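Local coordinates for putative mandelate racemase (Zymomonas mobilis, PDB 2OX4), which binds magnesium in an enolase-superfamily barrel and is probably a lyase such as a dehydratase, though its substrate is not established, at residues Glu353-Gln361 and Gly376-Ile386. Sequence-based numbering, arbitrary orientation.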
ATOM      1  N   GLU C 353      49.170  14.585   3.446  1.00 25.41           N
ATOM      2  CA  GLU C 353      50.263  13.728   3.937  1.00 28.82           C
ATOM      3  C   GLU C 353      50.909  14.164   5.257  1.00 25.50           C
ATOM      4  O   GLU C 353      51.267  13.322   6.069  1.00 24.21           O
ATOM      5  CB  GLU C 353      51.340  13.523   2.866  1.00 26.41           C
ATOM      6  CG  GLU C 353      50.840  12.831   1.612  1.00 39.36           C
ATOM      7  CD  GLU C 353      51.790  12.978   0.428  1.00 52.93           C
ATOM      8  OE1 GLU C 353      52.927  12.457   0.503  1.00 69.36           O
ATOM      9  OE2 GLU C 353      51.393  13.607  -0.581  1.00 66.71           O
ATOM     10  N   GLU C 354      51.067  15.472   5.474  1.00 22.57           N
ATOM     11  CA  GLU C 354      51.792  15.980   6.653  1.00 25.43           C
ATOM     12  C   GLU C 354      51.033  15.829   7.980  1.00 20.85           C
ATOM     13  O   GLU C 354      51.591  16.057   9.064  1.00 17.13           O
ATOM     14  CB  GLU C 354      52.190  17.443   6.451  1.00 25.73           C
ATOM     15  CG  GLU C 354      51.001  18.409   6.394  1.00 19.50           C
ATOM     16  CD  GLU C 354      51.422  19.872   6.250  1.00 34.49           C
ATOM     17  OE1 GLU C 354      52.635  20.167   6.320  1.00 32.94           O
ATOM     18  OE2 GLU C 354      50.535  20.737   6.073  1.00 34.83           O
ATOM     19  N   LEU C 355      49.763  15.444   7.887  1.00 19.85           N
ATOM     20  CA  LEU C 355      48.871  15.428   9.044  1.00 20.38           C
ATOM     21  C   LEU C 355      48.989  14.164   9.882  1.00 19.23           C
ATOM     22  O   LEU C 355      48.656  14.182  11.071  1.00 16.69           O
ATOM     23  CB  LEU C 355      47.414  15.621   8.603  1.00 17.37           C
ATOM     24  CG  LEU C 355      47.109  16.909   7.835  1.00 18.31           C
ATOM     25  CD1 LEU C 355      45.642  16.940   7.412  1.00 18.81           C
ATOM     26  CD2 LEU C 355      47.459  18.125   8.682  1.00 15.54           C
ATOM     27  N   CYS C 356      49.447  13.070   9.268  1.00 17.35           N
ATOM     28  CA  CYS C 356      49.480  11.769   9.936  1.00 11.02           C
ATOM     29  C   CYS C 356      50.837  11.079   9.865  1.00 20.59           C
ATOM     30  O   CYS C 356      51.592  11.260   8.906  1.00 21.08           O
ATOM     31  CB  CYS C 356      48.425  10.827   9.341  1.00 19.56           C
ATOM     32  SG  CYS C 356      46.730  11.400   9.537  1.00 23.31           S
ATOM     33  N   VAL C 357      51.110  10.258  10.875  1.00 14.07           N
ATOM     34  CA  VAL C 357      52.353   9.499  10.990  1.00 17.25           C
ATOM     35  C   VAL C 357      52.553   8.461   9.874  1.00 25.85           C
ATOM     36  O   VAL C 357      53.645   8.383   9.294  1.00 23.36           O
ATOM     37  CB  VAL C 357      52.477   8.861  12.399  1.00 19.48           C
ATOM     38  CG1 VAL C 357      53.679   7.930  12.491  1.00 25.96           C
ATOM     39  CG2 VAL C 357      52.576   9.951  13.462  1.00 18.69           C
ATOM     40  N   HIS C 358      51.507   7.683   9.569  1.00 15.96           N
ATOM     41  CA  HIS C 358      51.561   6.678   8.491  1.00 17.30           C
ATOM     42  C   HIS C 358      50.780   7.127   7.272  1.00 20.07           C
ATOM     43  O   HIS C 358      49.678   7.652   7.396  1.00 22.66           O
ATOM     44  CB  HIS C 358      51.011   5.333   8.965  1.00 16.84           C
ATOM     45  CG  HIS C 358      51.574   4.880  10.272  1.00 20.79           C
ATOM     46  ND1 HIS C 358      52.867   4.423  10.406  1.00 23.62           N
ATOM     47  CD2 HIS C 358      51.030   4.841  11.511  1.00 21.54           C
ATOM     48  CE1 HIS C 358      53.091   4.108  11.668  1.00 18.37           C
ATOM     49  NE2 HIS C 358      51.992   4.348  12.359  1.00 31.54           N
ATOM     50  N   ASN C 359      51.352   6.917   6.090  1.00 20.02           N
ATOM     51  CA  ASN C 359      50.653   7.220   4.853  1.00 21.25           C
ATOM     52  C   ASN C 359      50.269   5.924   4.140  1.00 25.74           C
ATOM     53  O   ASN C 359      51.016   5.425   3.294  1.00 24.78           O
ATOM     54  CB  ASN C 359      51.531   8.104   3.958  1.00 24.94           C
ATOM     55  CG  ASN C 359      50.810   8.587   2.706  1.00 36.97           C
ATOM     56  OD1 ASN C 359      49.576   8.554   2.614  1.00 25.81           O
ATOM     57  ND2 ASN C 359      51.586   9.049   1.734  1.00 23.22           N
ATOM     58  N   TYR C 360      49.104   5.381   4.489  1.00 21.36           N
ATOM     59  CA  TYR C 360      48.648   4.116   3.912  1.00 22.69           C
ATOM     60  C   TYR C 360      48.164   4.358   2.497  1.00 20.89           C
ATOM     61  O   TYR C 360      47.281   5.196   2.273  1.00 21.63           O
ATOM     62  CB  TYR C 360      47.521   3.495   4.749  1.00 19.63           C
ATOM     63  CG  TYR C 360      47.967   3.033   6.108  1.00 17.72           C
ATOM     64  CD1 TYR C 360      48.715   1.862   6.260  1.00 18.79           C
ATOM     65  CD2 TYR C 360      47.654   3.767   7.245  1.00 15.71           C
ATOM     66  CE1 TYR C 360      49.140   1.437   7.517  1.00 26.50           C
ATOM     67  CE2 TYR C 360      48.068   3.350   8.499  1.00 13.76           C
ATOM     68  CZ  TYR C 360      48.811   2.191   8.634  1.00 17.20           C
ATOM     69  OH  TYR C 360      49.225   1.780   9.883  1.00 19.19           O
ATOM     70  N   GLN C 361      48.763   3.645   1.545  1.00 17.89           N
ATOM     71  CA  GLN C 361      48.409   3.776   0.127  1.00 16.17           C
ATOM     72  C   GLN C 361      48.196   2.397  -0.478  1.00 16.84           C
ATOM     73  O   GLN C 361      48.795   1.421  -0.023  1.00 17.50           O
ATOM     74  CB  GLN C 361      49.510   4.519  -0.650  1.00 18.26           C
ATOM     75  CG  GLN C 361      49.666   5.999  -0.296  1.00 17.33           C
ATOM     76  CD  GLN C 361      48.493   6.843  -0.756  1.00 28.21           C
ATOM     77  OE1 GLN C 361      47.917   6.608  -1.824  1.00 19.16           O
ATOM     78  NE2 GLN C 361      48.139   7.840   0.046  1.00 21.57           N
ATOM     79  N   GLY C 376      45.700   2.055  13.912  1.00 11.43           N
ATOM     80  CA  GLY C 376      47.002   2.019  13.237  1.00 11.72           C
ATOM     81  C   GLY C 376      47.422   3.351  12.646  1.00 12.86           C
ATOM     82  O   GLY C 376      48.132   3.401  11.645  1.00 15.65           O
ATOM     83  N   GLN C 377      46.991   4.438  13.281  1.00 11.79           N
ATOM     84  CA  GLN C 377      47.256   5.772  12.774  1.00 12.78           C
ATOM     85  C   GLN C 377      47.454   6.712  13.944  1.00 15.83           C
ATOM     86  O   GLN C 377      46.930   6.461  15.035  1.00 15.08           O
ATOM     87  CB  GLN C 377      46.113   6.244  11.875  1.00 13.99           C
ATOM     88  CG  GLN C 377      46.376   7.543  11.082  1.00 14.37           C
ATOM     89  CD  GLN C 377      47.633   7.459  10.236  1.00 14.56           C
ATOM     90  OE1 GLN C 377      48.743   7.630  10.739  1.00 18.27           O
ATOM     91  NE2 GLN C 377      47.463   7.185   8.946  1.00 14.25           N
ATOM     92  N   ASP C 378      48.210   7.788  13.722  1.00 11.45           N
ATOM     93  CA  ASP C 378      48.326   8.861  14.701  1.00 14.75           C
ATOM     94  C   ASP C 378      48.471  10.190  13.958  1.00 18.04           C
ATOM     95  O   ASP C 378      48.834  10.226  12.781  1.00 14.24           O
ATOM     96  CB  ASP C 378      49.550   8.608  15.592  1.00 20.73           C
ATOM     97  CG  ASP C 378      49.430   9.239  16.984  1.00 24.87           C
ATOM     98  OD1 ASP C 378      48.558  10.112  17.229  1.00 19.24           O
ATOM     99  OD2 ASP C 378      50.242   8.850  17.843  1.00 19.39           O
ATOM    100  N   ILE C 379      48.171  11.281  14.640  1.00 17.91           N
ATOM    101  CA  ILE C 379      48.449  12.603  14.098  1.00 17.32           C
ATOM    102  C   ILE C 379      49.908  12.968  14.386  1.00 18.70           C
ATOM    103  O   ILE C 379      50.540  12.392  15.275  1.00 17.63           O
ATOM    104  CB  ILE C 379      47.510  13.665  14.681  1.00 16.24           C
ATOM    105  CG1 ILE C 379      47.504  13.592  16.222  1.00 14.34           C
ATOM    106  CG2 ILE C 379      46.102  13.474  14.094  1.00 18.27           C
ATOM    107  CD1 ILE C 379      46.916  14.810  16.911  1.00 19.38           C
ATOM    108  N   THR C 380      50.424  13.913  13.612  1.00 20.53           N
ATOM    109  CA  THR C 380      51.765  14.450  13.811  1.00 19.87           C
ATOM    110  C   THR C 380      51.758  15.583  14.843  1.00 26.14           C
ATOM    111  O   THR C 380      50.711  16.202  15.099  1.00 20.42           O
ATOM    112  CB  THR C 380      52.330  14.962  12.476  1.00 21.20           C
ATOM    113  OG1 THR C 380      51.454  15.960  11.930  1.00 24.33           O
ATOM    114  CG2 THR C 380      52.452  13.807  11.477  1.00 19.92           C
ATOM    115  N   GLU C 381      52.918  15.871  15.430  1.00 25.34           N
ATOM    116  CA  GLU C 381      53.013  16.948  16.426  1.00 20.68           C
ATOM    117  C   GLU C 381      52.712  18.318  15.828  1.00 20.57           C
ATOM    118  O   GLU C 381      52.306  19.230  16.546  1.00 21.54           O
ATOM    119  CB  GLU C 381      54.387  16.974  17.109  1.00 25.77           C
ATOM    120  CG  GLU C 381      54.690  15.759  17.977  1.00 42.54           C
ATOM    121  CD  GLU C 381      53.955  15.794  19.301  1.00 67.53           C
ATOM    122  OE1 GLU C 381      53.123  14.894  19.543  1.00 81.69           O
ATOM    123  OE2 GLU C 381      54.202  16.725  20.097  1.00 64.01           O
ATOM    124  N   LYS C 382      52.914  18.447  14.516  1.00 20.24           N
ATOM    125  CA  LYS C 382      52.674  19.698  13.794  1.00 24.25           C
ATOM    126  C   LYS C 382      51.230  20.188  13.941  1.00 27.38           C
ATOM    127  O   LYS C 382      50.969  21.394  13.877  1.00 21.55           O
ATOM    128  CB  LYS C 382      52.981  19.521  12.304  1.00 22.29           C
ATOM    129  CG  LYS C 382      53.620  20.744  11.653  1.00 44.58           C
ATOM    130  CD  LYS C 382      53.324  20.821  10.155  1.00 46.32           C
ATOM    131  CE  LYS C 382      53.515  19.480   9.464  1.00 63.39           C
ATOM    132  NZ  LYS C 382      54.950  19.073   9.361  1.00 65.85           N
ATOM    133  N   LEU C 383      50.298  19.253  14.137  1.00 24.64           N
ATOM    134  CA  LEU C 383      48.880  19.596  14.245  1.00 19.08           C
ATOM    135  C   LEU C 383      48.587  20.700  15.238  1.00 14.95           C
ATOM    136  O   LEU C 383      47.726  21.534  14.991  1.00 17.99           O
ATOM    137  CB  LEU C 383      48.033  18.368  14.572  1.00 20.75           C
ATOM    138  CG  LEU C 383      47.198  17.984  13.353  1.00 28.15           C
ATOM    139  CD1 LEU C 383      48.057  17.130  12.426  1.00 36.04           C
ATOM    140  CD2 LEU C 383      45.963  17.255  13.797  1.00 33.08           C
ATOM    141  N   TYR C 384      49.329  20.724  16.345  1.00 16.32           N
ATOM    142  CA  TYR C 384      49.150  21.735  17.385  1.00 19.23           C
ATOM    143  C   TYR C 384      49.407  23.151  16.867  1.00 24.31           C
ATOM    144  O   TYR C 384      48.827  24.114  17.355  1.00 26.88           O
ATOM    145  CB  TYR C 384      50.057  21.426  18.587  1.00 19.65           C
ATOM    146  CG  TYR C 384      49.637  20.186  19.345  1.00 25.08           C
ATOM    147  CD1 TYR C 384      50.062  18.909  18.944  1.00 27.20           C
ATOM    148  CD2 TYR C 384      48.794  20.282  20.454  1.00 30.52           C
ATOM    149  CE1 TYR C 384      49.658  17.765  19.640  1.00 30.52           C
ATOM    150  CE2 TYR C 384      48.389  19.148  21.152  1.00 27.74           C
ATOM    151  CZ  TYR C 384      48.821  17.897  20.742  1.00 29.84           C
ATOM    152  OH  TYR C 384      48.407  16.784  21.438  1.00 33.53           O
ATOM    153  N   GLN C 385      50.265  23.266  15.861  1.00 19.88           N
ATOM    154  CA  GLN C 385      50.648  24.568  15.322  1.00 20.79           C
ATOM    155  C   GLN C 385      49.839  24.978  14.085  1.00 20.49           C
ATOM    156  O   GLN C 385      49.849  26.140  13.685  1.00 21.01           O
ATOM    157  CB  GLN C 385      52.146  24.581  15.003  1.00 22.60           C
ATOM    158  CG  GLN C 385      53.038  24.927  16.195  1.00 43.85           C
ATOM    159  CD  GLN C 385      52.691  26.267  16.832  1.00 63.95           C
ATOM    160  OE1 GLN C 385      52.090  26.321  17.906  1.00 63.33           O
ATOM    161  NE2 GLN C 385      53.070  27.356  16.168  1.00 75.39           N
ATOM    162  N   ILE C 386      49.143  24.025  13.472  1.00 13.95           N
ATOM    163  CA  ILE C 386      48.427  24.289  12.218  1.00 14.79           C
ATOM    164  C   ILE C 386      46.910  24.032  12.350  1.00 14.87           C
ATOM    165  O   ILE C 386      46.226  23.746  11.361  1.00 16.38           O
ATOM    166  CB  ILE C 386      49.022  23.513  11.011  1.00 16.49           C
ATOM    167  CG1 ILE C 386      48.942  21.991  11.233  1.00 10.64           C
ATOM    168  CG2 ILE C 386      50.471  23.953  10.732  1.00 21.17           C
ATOM    169  CD1 ILE C 386      49.013  21.213   9.942  1.00 18.19           C
TER
HETATM  170  O   HOH W   1      54.288  16.300   9.796  1.00 22.45           O
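The side chain of Gln-377 runs past that of His-358, the two pointing opposite ways with amide and ring planes 31° apart, and grips the histidine's backbone from both ends. Gln-377 OE1 receives His-358 N at 3.0 Å, in the carbonyl plane on a lone pair. Gln-377 NE2 gives a hydrogen to His-358 O at 2.7 Å. The bend at chi2 (55°) turns the amide toward the 353-361 backbone; OE1 also accepts from Asp-378 N, which fixes its rotation. A glutamine thus does the pairing that a strand neighbour's peptide would do. Val-357 N to Asp-378 O (3.0 Å) and Thr-380 N to Leu-355 O (3.1 Å) enclose Cys-356 and Ile-379, a non-hydrogen-bonded antiparallel pair in a single beta bridge. This bridge joins loops at the seam of the enolase-superfamily fold, where the chain leaves the barrel domain for strand 387-393 of the N-terminal sheet. Tyr-360 OH donates to Gly-376 O (2.6 Å), which lies in the ring plane. Thr-380 OG1 bonds Glu-354 O, which also takes a hydrogen from a water bound by Lys-382 NZ. Glu-354 OE1 makes a long salt bridge to Lys-382 NZ (4.0 Å), whereas OE2 pairs with Arg-16. Leu-355 CD2 packs against Ile-386 CD1 at 3.7 Å.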